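PDB 4CIT: vanadium-dependent haloperoxidase from Zobellia galactanivorans, which binds vanadate and probably acts as an iodoperoxidase, using hydrogen peroxide to oxidise iodide. Local coordinates for residues 40-45 / 312-317; 70-75 / 161-166; 220-225 / 433-438; 261-266 / 354-359; 290-295 / 373-378. All coordinates share one frame; numbering follows the deposited sequence.

How the interactions relate
Along the chain, interaction 1 opens first, pairing helix 38-55 with helix 307-335. Interaction 2, between helices 59-80 and 146-167, falls wholly within the span it closes, and the two touch where Asn70 meets Thr315 and Ile45. Interaction 3 pairs loop 220-225 with helix 426-446 and spans interactions 4 and 5 in sequence. Interaction 5 joins helices 288-302 and 367-383 nearest the centre of the chain; it packs against interaction 1 (centres about 12 Å apart), interaction 3 and, through His291 and Trp266, interaction 4. Touching contacts therefore run from interaction 2 through 1 and 5 to 4, about 36 Å between end centres, where loop 354-359 carries Pro359 of the vanadate pocket.

Interaction 1: 40-45 / 312-317; sequences ELDASI and FAYTKA
Tyr314 reaches from helix 307-335 to helix 38-55 and supplies every contact the second segment makes here. Its CG sits beside the backbone N and anti to the carbonyl carbon (chi1 -60°), an orientation that sends the ring across the gap between helices whose local axes are 12.6 Å apart. CB, still close to its own helix, has the CE methyl of Met293 near it. Further out, CD2 meets two methyls of the facing helix: Ile45 CD1 lies 3.5 Å from Tyr314 CD2, and Leu41 CD2 lies 3.8 Å from that same Tyr314 atom. Both approach the ring obliquely. Next along this side, CE2 remains within 3.8 Å of Ile45 CD1 while it already nears the carboxylate of Asp42.

The two segments run at 32° to one another, an inclined, roughly parallel pair in an all-helical fold, and segment 312-317 falls within the PAP2 family region. Such a wide spacing is bridged by a long aromatic side chain instead of close backbone packing.

At the tip, Tyr314 OH donates a 2.6 Å hydrogen bond to Asp42 OD1. The acceptor lies at the edge of the ring, in its plane, and receives the proton on its syn lone pair; the carboxylate itself is turned 33° from the ring. Its other oxygen, OD2, forms a salt bridge with Arg301. This second-shell charge holds the carboxylate from its far oxygen and probably stabilises the buried aspartate as an anion. Helix 288-302 also packs against the tyrosine through Ala296, Lys297 and Ala300.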
# COMPACT_ATOMS: atom_id res chain seq x y z
N GLU A 40 6.06 0.74 -18.92
CA GLU A 40 4.77 0.30 -19.26
C GLU A 40 4.06 -0.36 -18.06
O GLU A 40 2.84 -0.27 -17.90
CB GLU A 40 4.83 -0.64 -20.49
CG GLU A 40 5.02 0.28 -21.70
CD GLU A 40 5.66 -0.34 -22.88
OE1 GLU A 40 6.23 -1.45 -22.73
OE2 GLU A 40 5.62 0.30 -23.96
N LEU A 41 4.84 -1.03 -17.20
CA LEU A 41 4.28 -1.49 -15.95
C LEU A 41 3.85 -0.28 -15.12
O LEU A 41 2.72 -0.25 -14.52
CB LEU A 41 5.32 -2.32 -15.26
CG LEU A 41 5.02 -2.87 -13.86
CD1 LEU A 41 3.81 -3.75 -13.86
CD2 LEU A 41 6.25 -3.64 -13.32
N ASP A 42 4.73 0.73 -15.06
CA ASP A 42 4.39 1.93 -14.33
C ASP A 42 3.09 2.59 -14.84
O ASP A 42 2.34 3.17 -14.04
CB ASP A 42 5.53 2.99 -14.38
CG ASP A 42 6.79 2.58 -13.60
OD1 ASP A 42 6.66 1.70 -12.66
OD2 ASP A 42 7.88 3.17 -13.89
N ALA A 43 2.91 2.61 -16.16
CA ALA A 43 1.69 3.12 -16.78
C ALA A 43 0.44 2.43 -16.20
O ALA A 43 -0.55 3.06 -15.85
CB ALA A 43 1.78 3.00 -18.29
N SER A 44 0.45 1.10 -16.09
CA SER A 44 -0.65 0.37 -15.53
C SER A 44 -0.90 0.70 -14.06
O SER A 44 -2.05 1.00 -13.66
CB SER A 44 -0.41 -1.15 -15.68
OG SER A 44 -1.48 -1.95 -15.22
N ILE A 45 0.16 0.81 -13.28
CA ILE A 45 0.04 1.10 -11.86
C ILE A 45 -0.44 2.58 -11.69
O ILE A 45 -1.26 2.86 -10.85
CB ILE A 45 1.38 0.81 -11.12
CG1 ILE A 45 1.72 -0.69 -11.20
CG2 ILE A 45 1.35 1.30 -9.70
CD1 ILE A 45 3.04 -1.09 -10.65
N PHE A 312 10.21 -7.36 -9.41
CA PHE A 312 10.65 -7.88 -8.16
C PHE A 312 10.44 -6.88 -7.03
O PHE A 312 9.85 -7.24 -6.01
CB PHE A 312 12.11 -8.22 -8.33
CG PHE A 312 12.87 -8.47 -7.08
CD1 PHE A 312 12.79 -9.65 -6.43
CD2 PHE A 312 13.79 -7.53 -6.64
CE1 PHE A 312 13.56 -9.88 -5.27
CE2 PHE A 312 14.59 -7.78 -5.55
CZ PHE A 312 14.45 -8.92 -4.83
N ALA A 313 10.89 -5.69 -7.19
CA ALA A 313 10.77 -4.75 -6.17
C ALA A 313 9.28 -4.38 -5.83
O ALA A 313 8.84 -4.32 -4.63
CB ALA A 313 11.54 -3.51 -6.49
N TYR A 314 8.51 -4.14 -6.91
CA TYR A 314 7.11 -3.79 -6.70
C TYR A 314 6.32 -4.94 -6.06
O TYR A 314 5.41 -4.73 -5.26
CB TYR A 314 6.40 -3.39 -7.99
CG TYR A 314 6.93 -2.22 -8.71
CD1 TYR A 314 7.88 -1.41 -8.19
CD2 TYR A 314 6.40 -1.87 -9.93
CE1 TYR A 314 8.33 -0.28 -8.89
CE2 TYR A 314 6.80 -0.73 -10.63
CZ TYR A 314 7.82 0.04 -10.10
OH TYR A 314 8.34 1.11 -10.81
N THR A 315 6.66 -6.18 -6.41
CA THR A 315 5.99 -7.30 -5.86
C THR A 315 6.29 -7.54 -4.44
O THR A 315 5.36 -7.72 -3.61
CB THR A 315 6.28 -8.54 -6.73
OG1 THR A 315 5.87 -8.23 -8.08
CG2 THR A 315 5.43 -9.70 -6.25
N LYS A 316 7.57 -7.48 -4.08
CA LYS A 316 7.93 -7.68 -2.69
C LYS A 316 7.28 -6.53 -1.82
O LYS A 316 6.74 -6.83 -0.73
CB LYS A 316 9.43 -7.78 -2.53
CG LYS A 316 9.85 -8.41 -1.22
CD LYS A 316 11.37 -8.50 -1.02
CE LYS A 316 12.12 -9.29 -2.02
NZ LYS A 316 13.51 -9.68 -1.55
N ALA A 317 7.30 -5.33 -2.30
CA ALA A 317 6.72 -4.15 -1.58
C ALA A 317 5.21 -4.23 -1.42
O ALA A 317 4.65 -4.04 -0.30
CB ALA A 317 7.14 -2.83 -2.17

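Interaction 2: 70-75 / 161-166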
# COMPACT_ATOMS: atom_id res chain seq x y z
N ASN A 70 0.67 -7.39 -9.55
CA ASN A 70 2.10 -7.59 -9.51
C ASN A 70 2.49 -9.02 -9.36
O ASN A 70 3.45 -9.48 -10.04
CB ASN A 70 2.74 -6.73 -8.41
CG ASN A 70 2.70 -5.27 -8.75
OD1 ASN A 70 2.87 -4.88 -9.96
ND2 ASN A 70 2.68 -4.43 -7.72
N VAL A 71 1.81 -9.81 -8.51
CA VAL A 71 2.15 -11.22 -8.35
C VAL A 71 2.02 -11.92 -9.68
O VAL A 71 2.89 -12.77 -10.02
CB VAL A 71 1.31 -11.91 -7.21
CG1 VAL A 71 1.45 -13.40 -7.18
CG2 VAL A 71 1.71 -11.32 -5.87
N ALA A 72 0.90 -11.68 -10.40
CA ALA A 72 0.74 -12.29 -11.72
C ALA A 72 1.88 -12.01 -12.72
O ALA A 72 2.44 -12.94 -13.33
CB ALA A 72 -0.63 -11.91 -12.34
N ALA A 73 2.25 -10.74 -12.84
CA ALA A 73 3.38 -10.38 -13.68
C ALA A 73 4.68 -10.96 -13.23
O ALA A 73 5.47 -11.51 -14.04
CB ALA A 73 3.48 -8.90 -13.70
N TYR A 74 4.93 -10.91 -11.92
CA TYR A 74 6.15 -11.48 -11.36
C TYR A 74 6.23 -12.95 -11.62
O TYR A 74 7.29 -13.49 -12.04
CB TYR A 74 6.23 -11.23 -9.82
CG TYR A 74 7.48 -11.89 -9.25
CD1 TYR A 74 8.70 -11.29 -9.38
CD2 TYR A 74 7.39 -13.19 -8.68
CE1 TYR A 74 9.86 -11.94 -9.05
CE2 TYR A 74 8.56 -13.85 -8.28
CZ TYR A 74 9.77 -13.15 -8.36
OH TYR A 74 10.93 -13.77 -7.95
N GLU A 75 5.11 -13.67 -11.48
CA GLU A 75 5.19 -15.10 -11.81
C GLU A 75 5.64 -15.41 -13.26
O GLU A 75 6.32 -16.40 -13.55
CB GLU A 75 3.91 -15.86 -11.48
CG GLU A 75 3.64 -15.95 -9.99
CD GLU A 75 4.75 -16.78 -9.27
OE1 GLU A 75 4.95 -18.02 -9.51
OE2 GLU A 75 5.57 -16.15 -8.62
N ASP A 161 -5.92 -15.68 -15.52
CA ASP A 161 -7.01 -16.48 -15.10
C ASP A 161 -6.59 -17.33 -13.91
O ASP A 161 -7.41 -17.59 -13.02
CB ASP A 161 -7.61 -17.42 -16.18
CG ASP A 161 -8.37 -16.64 -17.30
OD1 ASP A 161 -8.89 -15.46 -17.08
OD2 ASP A 161 -8.42 -17.20 -18.41
N HIS A 162 -5.37 -17.84 -13.92
CA HIS A 162 -4.91 -18.69 -12.85
C HIS A 162 -4.86 -17.88 -11.57
O HIS A 162 -5.32 -18.32 -10.46
CB HIS A 162 -3.61 -19.42 -13.21
CG HIS A 162 -3.00 -20.20 -12.08
ND1 HIS A 162 -3.30 -21.51 -11.87
CD2 HIS A 162 -2.08 -19.86 -11.13
CE1 HIS A 162 -2.64 -21.96 -10.81
NE2 HIS A 162 -1.87 -20.97 -10.35
N ILE A 163 -4.18 -16.75 -11.66
CA ILE A 163 -4.02 -15.91 -10.51
C ILE A 163 -5.38 -15.38 -10.01
O ILE A 163 -5.65 -15.37 -8.77
CB ILE A 163 -3.07 -14.77 -10.80
CG1 ILE A 163 -1.70 -15.37 -11.18
CG2 ILE A 163 -3.09 -13.78 -9.63
CD1 ILE A 163 -0.92 -16.00 -10.06
N GLY A 164 -6.28 -15.11 -10.95
CA GLY A 164 -7.68 -14.71 -10.61
C GLY A 164 -8.44 -15.76 -9.78
O GLY A 164 -9.14 -15.42 -8.84
N GLU A 165 -8.26 -17.03 -10.09
CA GLU A 165 -8.90 -18.06 -9.34
C GLU A 165 -8.44 -18.04 -7.88
O GLU A 165 -9.27 -18.26 -7.02
CB GLU A 165 -8.67 -19.46 -9.90
CG GLU A 165 -9.43 -19.64 -11.19
CD GLU A 165 -9.14 -20.99 -11.88
OE1 GLU A 165 -8.72 -21.96 -11.19
OE2 GLU A 165 -9.36 -21.07 -13.12
N TRP A 166 -7.14 -17.85 -7.66
CA TRP A 166 -6.53 -17.81 -6.33
C TRP A 166 -7.01 -16.53 -5.61
O TRP A 166 -7.38 -16.64 -4.40
CB TRP A 166 -5.03 -17.79 -6.48
CG TRP A 166 -4.25 -17.47 -5.26
CD1 TRP A 166 -4.16 -18.19 -4.11
CD2 TRP A 166 -3.28 -16.46 -5.20
NE1 TRP A 166 -3.26 -17.63 -3.29
CE2 TRP A 166 -2.68 -16.55 -3.92
CE3 TRP A 166 -2.88 -15.47 -6.12
CZ2 TRP A 166 -1.70 -15.72 -3.51
CZ3 TRP A 166 -1.88 -14.60 -5.69
CH2 TRP A 166 -1.25 -14.80 -4.40
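Ala72 and Ile163 stand where the two segments come closest, their CA atoms 6.1 Å apart. Ala72 CB rests on the isoleucine side chain, with Ile163 CG1 at 3.8 Å from Ala72 CB and both Ile163 CB and CG2 only slightly farther off. One turn along helix 146-167, Trp166 extends its six-membered ring to Val71. The touching atoms are Val71 CG1 and Trp166 CZ3, 3.8 Å apart, and the methyl comes in obliquely while the two side chains cross at about a right angle.

CG of Trp166 is anti to the backbone N (chi1 168°), which swings the indole toward helix 59-80. Within its own helix, Ile163 CG2 abuts the edge of the indole in its plane. Trp166 NE1 is hydrogen-bonded to Asn92 O, Arg210 makes a cation-pi contact with the ring, and Tyr68 meets it edge-to-face. Leu119 of helix 108-123 touches both Ala72 and Ile163, so a third helix closes over this pair in the bundle.

All four touching residues are buried, and what passes between the segments is apolar packing. Shape rather than directed bonding therefore matches the helices, while the Asn92 bond and the Arg210 and Tyr68 contacts help to orient the indole.

Interaction 3: 220-225 / 433-438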
# COMPACT_ATOMS: atom_id res chain seq x y z
N PHE A 220 1.53 -10.31 14.11
CA PHE A 220 2.26 -9.18 14.60
C PHE A 220 1.45 -8.27 15.50
O PHE A 220 1.72 -7.04 15.59
CB PHE A 220 2.87 -8.46 13.37
CG PHE A 220 3.99 -9.27 12.77
CD1 PHE A 220 5.24 -9.32 13.37
CD2 PHE A 220 3.72 -10.08 11.67
CE1 PHE A 220 6.24 -10.17 12.84
CE2 PHE A 220 4.68 -10.95 11.17
CZ PHE A 220 5.93 -10.99 11.77
N LYS A 221 0.52 -8.83 16.22
CA LYS A 221 -0.28 -8.07 17.22
C LYS A 221 0.74 -7.34 18.15
O LYS A 221 1.59 -8.04 18.72
CB LYS A 221 -1.04 -9.05 18.08
CG LYS A 221 -1.80 -8.42 19.23
CD LYS A 221 -2.80 -9.41 19.84
CE LYS A 221 -2.17 -10.51 20.65
NZ LYS A 221 -1.29 -9.95 21.70
N PRO A 222 0.52 -6.03 18.39
CA PRO A 222 1.43 -5.28 19.22
C PRO A 222 1.03 -5.39 20.69
O PRO A 222 -0.00 -5.97 21.04
CB PRO A 222 1.29 -3.88 18.74
CG PRO A 222 -0.07 -3.74 18.22
CD PRO A 222 -0.35 -5.14 17.65
N VAL A 223 1.81 -4.74 21.53
CA VAL A 223 1.36 -4.52 22.89
C VAL A 223 0.04 -3.70 22.87
O VAL A 223 -0.25 -2.96 21.90
CB VAL A 223 2.44 -3.79 23.75
CG1 VAL A 223 3.74 -4.61 23.84
CG2 VAL A 223 2.77 -2.45 23.20
N PRO A 224 -0.76 -3.79 23.96
CA PRO A 224 -1.99 -3.00 23.96
C PRO A 224 -1.69 -1.53 24.15
O PRO A 224 -0.63 -1.21 24.69
CB PRO A 224 -2.76 -3.52 25.15
CG PRO A 224 -1.74 -4.20 26.05
CD PRO A 224 -0.76 -4.80 25.06
N PRO A 225 -2.59 -0.64 23.72
CA PRO A 225 -2.39 0.77 23.95
C PRO A 225 -2.62 1.08 25.43
O PRO A 225 -3.29 0.35 26.16
CB PRO A 225 -3.52 1.43 23.14
CG PRO A 225 -4.62 0.41 23.06
CD PRO A 225 -3.98 -0.95 23.20
N VAL A 433 5.01 1.85 13.95
CA VAL A 433 6.29 1.72 13.19
C VAL A 433 7.01 0.43 13.51
O VAL A 433 7.51 -0.28 12.62
CB VAL A 433 7.26 2.88 13.52
CG1 VAL A 433 8.67 2.52 12.96
CG2 VAL A 433 6.74 4.15 12.91
N LYS A 434 7.09 0.06 14.79
CA LYS A 434 7.68 -1.21 15.17
C LYS A 434 7.00 -2.41 14.59
O LYS A 434 7.62 -3.36 14.12
CB LYS A 434 7.70 -1.30 16.72
CG LYS A 434 8.11 -2.68 17.26
CD LYS A 434 8.18 -2.68 18.81
CE LYS A 434 8.30 -4.16 19.29
NZ LYS A 434 9.34 -4.99 18.56
N GLN A 435 5.69 -2.41 14.71
CA GLN A 435 4.81 -3.44 14.09
C GLN A 435 5.12 -3.57 12.61
O GLN A 435 5.32 -4.71 12.12
CB GLN A 435 3.37 -3.08 14.37
CG GLN A 435 2.37 -4.10 13.81
CD GLN A 435 0.92 -3.74 14.15
OE1 GLN A 435 0.61 -2.75 14.84
NE2 GLN A 435 0.03 -4.44 13.50
N GLY A 436 5.15 -2.49 11.85
CA GLY A 436 5.41 -2.57 10.42
C GLY A 436 6.84 -3.03 10.06
O GLY A 436 7.03 -3.84 9.17
N ARG A 437 7.83 -2.56 10.83
CA ARG A 437 9.22 -2.95 10.61
C ARG A 437 9.39 -4.45 10.95
O ARG A 437 10.00 -5.24 10.17
CB ARG A 437 10.22 -2.00 11.39
CG ARG A 437 10.39 -0.57 10.77
CD ARG A 437 11.29 0.42 11.61
NE ARG A 437 11.39 1.71 10.91
CZ ARG A 437 11.52 2.95 11.42
NH1 ARG A 437 11.65 3.18 12.71
NH2 ARG A 437 11.52 3.99 10.59
N ASP A 438 8.75 -4.92 12.02
CA ASP A 438 8.80 -6.33 12.38
C ASP A 438 8.15 -7.19 11.28
O ASP A 438 8.71 -8.30 10.91
CB ASP A 438 8.23 -6.63 13.73
CG ASP A 438 9.08 -6.10 14.91
OD1 ASP A 438 10.21 -5.66 14.67
OD2 ASP A 438 8.55 -6.14 16.06
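Gln435 turns CG away from its own nitrogen (chi1 -178°) and stays extended beyond it, while Phe220 has CG beside the backbone N (chi1 -71°); together these torsions carry the glutamine out to the loop and turn the phenyl ring toward Asp438. The contact packs the irregular 220-225 segment onto helix 426-446, whose segment 433-438 falls in the PAP2 family region.

Gln435 CG lies 3.5 Å from Phe220 O, and its amide carries on to Pro222, whose ring it crosses at a slant. This is contact by van der Waals packing: the polar ends of the amide bond elsewhere, OE1 to Thr365 OG1 and NE2 to Ser327 OG. Those two hydroxyls hold both ends of the amide and so fix its rotation, with the side chain about 10 Å from a bound vanadate.

At the other end, the Phe220 ring borders the helix backbone. Phe220 CE1 is 3.7 Å from Asp438 O, which approaches obliquely, and the ring and the Asp438 carboxylate are turned 51° apart. Phe442 also meets this ring. One turn back, Lys434 NZ forms a 2.9 Å salt bridge to Asp438 OD2 through the syn lone pair of that oxygen. On the proline side, the nearest approach is Pro222 CG to Gln435 OE1, at 3.6 Å.

Interaction 4: 261-266 / 354-359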
# COMPACT_ATOMS: atom_id res chain seq x y z
N GLN A 261 3.10 21.45 6.76
CA GLN A 261 3.51 20.89 5.42
C GLN A 261 3.70 19.39 5.46
O GLN A 261 3.35 18.70 4.52
CB GLN A 261 4.88 21.44 4.99
CG GLN A 261 4.91 22.91 4.63
CD GLN A 261 6.29 23.40 4.22
OE1 GLN A 261 6.97 22.81 3.36
NE2 GLN A 261 6.74 24.50 4.87
N ILE A 262 4.28 18.91 6.54
CA ILE A 262 4.58 17.45 6.72
C ILE A 262 3.27 16.72 6.89
O ILE A 262 3.02 15.72 6.24
CB ILE A 262 5.56 17.23 7.86
CG1 ILE A 262 6.98 17.77 7.43
CG2 ILE A 262 5.49 15.77 8.33
CD1 ILE A 262 8.06 17.78 8.53
N ALA A 263 2.37 17.24 7.74
CA ALA A 263 1.06 16.63 7.94
C ALA A 263 0.30 16.49 6.62
O ALA A 263 -0.27 15.45 6.33
CB ALA A 263 0.21 17.43 8.95
N ARG A 264 0.26 17.56 5.82
CA ARG A 264 -0.48 17.55 4.57
C ARG A 264 0.19 16.65 3.56
O ARG A 264 -0.50 15.97 2.83
CB ARG A 264 -0.63 18.98 4.04
CG ARG A 264 -1.54 19.79 4.94
CD ARG A 264 -1.92 21.19 4.46
NE ARG A 264 -2.86 21.76 5.47
CZ ARG A 264 -3.14 23.05 5.63
NH1 ARG A 264 -2.58 23.95 4.85
NH2 ARG A 264 -3.96 23.43 6.59
N PHE A 265 1.52 16.57 3.55
CA PHE A 265 2.25 15.81 2.50
C PHE A 265 1.83 14.32 2.63
O PHE A 265 1.62 13.63 1.65
CB PHE A 265 3.72 15.93 2.71
CG PHE A 265 4.51 15.32 1.65
CD1 PHE A 265 4.75 16.03 0.52
CD2 PHE A 265 5.05 14.05 1.80
CE1 PHE A 265 5.53 15.51 -0.49
CE2 PHE A 265 5.83 13.52 0.78
CZ PHE A 265 6.07 14.23 -0.37
N TRP A 266 1.70 13.84 3.87
CA TRP A 266 1.50 12.45 4.11
C TRP A 266 0.05 12.06 4.35
O TRP A 266 -0.25 10.87 4.43
CB TRP A 266 2.34 11.95 5.29
CG TRP A 266 3.77 11.93 4.99
CD1 TRP A 266 4.69 12.82 5.36
CD2 TRP A 266 4.46 10.92 4.18
NE1 TRP A 266 5.93 12.47 4.87
CE2 TRP A 266 5.83 11.27 4.20
CE3 TRP A 266 4.07 9.71 3.61
CZ2 TRP A 266 6.79 10.54 3.55
CZ3 TRP A 266 5.04 9.01 2.91
CH2 TRP A 266 6.40 9.39 2.96
N PRO A 354 -8.07 19.34 15.13
CA PRO A 354 -6.84 18.82 14.63
C PRO A 354 -6.44 19.50 13.35
O PRO A 354 -7.31 20.00 12.63
CB PRO A 354 -7.17 17.32 14.40
CG PRO A 354 -8.62 17.30 14.17
CD PRO A 354 -9.18 18.41 15.04
N VAL A 355 -5.16 19.47 13.01
CA VAL A 355 -4.68 19.99 11.75
C VAL A 355 -5.32 19.25 10.58
O VAL A 355 -5.79 19.88 9.62
CB VAL A 355 -3.14 19.91 11.65
CG1 VAL A 355 -2.66 20.17 10.26
CG2 VAL A 355 -2.52 20.99 12.52
N LEU A 356 -5.35 17.94 10.66
CA LEU A 356 -5.97 17.11 9.60
C LEU A 356 -7.33 16.64 10.07
O LEU A 356 -7.52 16.40 11.25
CB LEU A 356 -5.12 15.90 9.34
CG LEU A 356 -3.69 16.23 8.86
CD1 LEU A 356 -2.92 14.91 8.69
CD2 LEU A 356 -3.62 17.05 7.60
N GLN A 357 -8.21 16.34 9.13
CA GLN A 357 -9.43 15.64 9.44
C GLN A 357 -9.14 14.21 9.92
O GLN A 357 -8.28 13.55 9.35
CB GLN A 357 -10.29 15.58 8.19
CG GLN A 357 -11.66 14.98 8.44
CD GLN A 357 -12.62 15.10 7.22
OE1 GLN A 357 -13.10 14.07 6.63
NE2 GLN A 357 -12.92 16.38 6.87
N THR A 358 -9.91 13.73 10.90
CA THR A 358 -9.67 12.41 11.46
C THR A 358 -10.26 11.37 10.55
O THR A 358 -11.38 11.53 10.15
CB THR A 358 -10.31 12.30 12.88
OG1 THR A 358 -9.76 13.36 13.72
CG2 THR A 358 -9.92 10.93 13.44
N PRO A 359 -9.47 10.36 10.15
CA PRO A 359 -10.00 9.30 9.36
C PRO A 359 -10.99 8.43 10.05
O PRO A 359 -10.94 8.23 11.25
CB PRO A 359 -8.76 8.52 8.98
CG PRO A 359 -7.61 9.44 9.19
CD PRO A 359 -8.04 10.19 10.37
O HOH W 1 -4.87 20.56 6.91
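The loop that leads to the vanadate pocket lies here against helix 258-266: Leu356 packs on Ala263 and the start of Arg264, Val355 on Ala263. Leu356 puts both methyls over the helix: CD1 is 3.6 Å from Ala263 O and 4.0 Å from Ala263 CB, while CD2 reaches toward the backbone N of Arg264. Leu356 CG stands anti to the carbonyl carbon (chi1 -60°), which brings the branched end closer to the helix than its CB direction alone would suggest. Val355 adds CG1, which lies 4.2 Å from Ala263 CB, so the alanine methyl meets two apolar residues of the loop.

Three residues on from Leu356, Pro359 touches a bound vanadate ion, and Leu356 itself is tied to Gly421 by backbone hydrogen bonds and packs on Arg418, another residue of the pocket. On the helix side, Trp266 O accepts a hydrogen bond from His368 NE2, also a vanadate-pocket residue, which links this helix to the site as well.

At the more exposed margin a water spans the two segments. Arg264 NE donates to it at 2.7 Å, and the same water donates to Val355 O at 2.9 Å, coupling the guanidinium to a backbone carbonyl of the loop.

Interaction 5: 290-295 / 373-378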
# COMPACT_ATOMS: atom_id res chain seq x y z
N ALA A 290 -0.48 3.53 -1.91
CA ALA A 290 -0.18 4.14 -3.22
C ALA A 290 1.01 5.05 -3.18
O ALA A 290 1.85 5.06 -4.10
CB ALA A 290 -1.41 4.88 -3.79
N HIS A 291 1.18 5.81 -2.07
CA HIS A 291 2.30 6.69 -1.97
C HIS A 291 3.61 5.87 -1.95
O HIS A 291 4.58 6.24 -2.65
CB HIS A 291 2.15 7.51 -0.72
CG HIS A 291 3.13 8.62 -0.56
ND1 HIS A 291 2.85 9.73 0.21
CD2 HIS A 291 4.36 8.84 -1.07
CE1 HIS A 291 3.84 10.60 0.12
NE2 HIS A 291 4.82 10.04 -0.56
N TRP A 292 3.61 4.76 -1.21
CA TRP A 292 4.81 3.91 -1.16
C TRP A 292 5.07 3.17 -2.46
O TRP A 292 6.20 2.93 -2.77
CB TRP A 292 4.79 3.00 0.08
CG TRP A 292 5.20 3.79 1.31
CD1 TRP A 292 4.36 4.41 2.21
CD2 TRP A 292 6.52 4.10 1.72
NE1 TRP A 292 5.09 5.07 3.18
CE2 TRP A 292 6.43 4.91 2.86
CE3 TRP A 292 7.78 3.80 1.21
CZ2 TRP A 292 7.57 5.37 3.54
CZ3 TRP A 292 8.91 4.20 1.90
CH2 TRP A 292 8.78 5.02 3.03
N MET A 293 4.03 2.84 -3.20
CA MET A 293 4.18 2.35 -4.53
C MET A 293 4.85 3.38 -5.42
O MET A 293 5.72 3.05 -6.23
CB MET A 293 2.86 1.83 -5.16
CG MET A 293 2.33 0.63 -4.49
SD MET A 293 3.35 -0.88 -4.66
CE MET A 293 3.28 -1.04 -6.39
N GLY A 294 4.53 4.65 -5.23
CA GLY A 294 5.14 5.69 -5.89
C GLY A 294 6.64 5.86 -5.55
O GLY A 294 7.48 6.09 -6.47
N ILE A 295 6.98 5.70 -4.26
CA ILE A 295 8.38 5.72 -3.83
C ILE A 295 9.14 4.52 -4.38
O ILE A 295 10.30 4.72 -4.83
CB ILE A 295 8.48 5.78 -2.29
CG1 ILE A 295 7.84 7.09 -1.84
CG2 ILE A 295 9.89 5.57 -1.77
CD1 ILE A 295 7.70 7.26 -0.38
N GLY A 373 6.43 1.53 7.83
CA GLY A 373 7.41 0.67 8.45
C GLY A 373 7.74 -0.54 7.59
O GLY A 373 8.90 -0.90 7.35
N ALA A 374 6.72 -1.19 7.14
CA ALA A 374 6.87 -2.37 6.30
C ALA A 374 7.48 -2.01 4.96
O ALA A 374 8.42 -2.76 4.48
CB ALA A 374 5.54 -3.06 6.12
N ALA A 375 6.91 -1.03 4.30
CA ALA A 375 7.40 -0.67 2.99
C ALA A 375 8.90 -0.25 3.05
O ALA A 375 9.68 -0.54 2.13
CB ALA A 375 6.54 0.41 2.39
N SER A 376 9.25 0.58 4.02
CA SER A 376 10.61 0.99 4.27
C SER A 376 11.65 -0.16 4.39
O SER A 376 12.80 -0.14 3.84
CB SER A 376 10.65 1.73 5.58
OG SER A 376 11.90 2.40 5.69
N VAL A 377 11.27 -1.14 5.16
CA VAL A 377 12.09 -2.34 5.34
C VAL A 377 12.33 -3.06 4.03
O VAL A 377 13.44 -3.42 3.67
CB VAL A 377 11.51 -3.28 6.40
CG1 VAL A 377 12.14 -4.64 6.32
CG2 VAL A 377 11.73 -2.67 7.78
N VAL A 378 11.26 -3.28 3.27
CA VAL A 378 11.38 -3.93 1.96
C VAL A 378 12.23 -3.14 1.01
O VAL A 378 13.16 -3.71 0.42
CB VAL A 378 9.98 -4.22 1.31
CG1 VAL A 378 10.17 -4.79 -0.09
CG2 VAL A 378 9.24 -5.18 2.19
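Trp292 lays one face of its indole over the methyl of Ala375, which stands 3.4 Å above the ring plane, offset toward the rim. The methyl sits nearly equidistant from several atoms of the side chain: Ala375 CB is 3.8 Å from Trp292 CD2, and CG and CE3 are as near. With CG anti to the carbonyl carbon and beside the backbone N (chi1 -78°), the indole lies along the face of helix 288-302 that looks toward helix 367-383. The neighbouring Ser376 meets it through the backbone, where Ser376 N is 4.2 Å from Trp292 CZ3.

The opposite face of the indole is taken by the next turn of its own helix, for Ile295 CD1 stands 3.8 Å above that plane. Ala375 CB and Ile295 CD1 thus lie off opposite faces, each toward the rim. The small side chain of Ala375 suits the close approach of the segments, with the CA atoms of Trp292 and Ala375 6.7 Å apart.

Further out, Trp292 NE1 is hydrogen-bonded to Ser372 OG, just ahead of segment 373-378, so the indole is also pinned to helix 367-383 at its polar edge. Met321 of helix 307-335 and Ala410 of helix 407-420 pack round it, close to the centre of the chain, and a bound vanadate is about 10 Å from the side chain. The buried indole is held by apolar contacts off both faces, and the Ser372 bond satisfies its N-H and helps to fix its rotation.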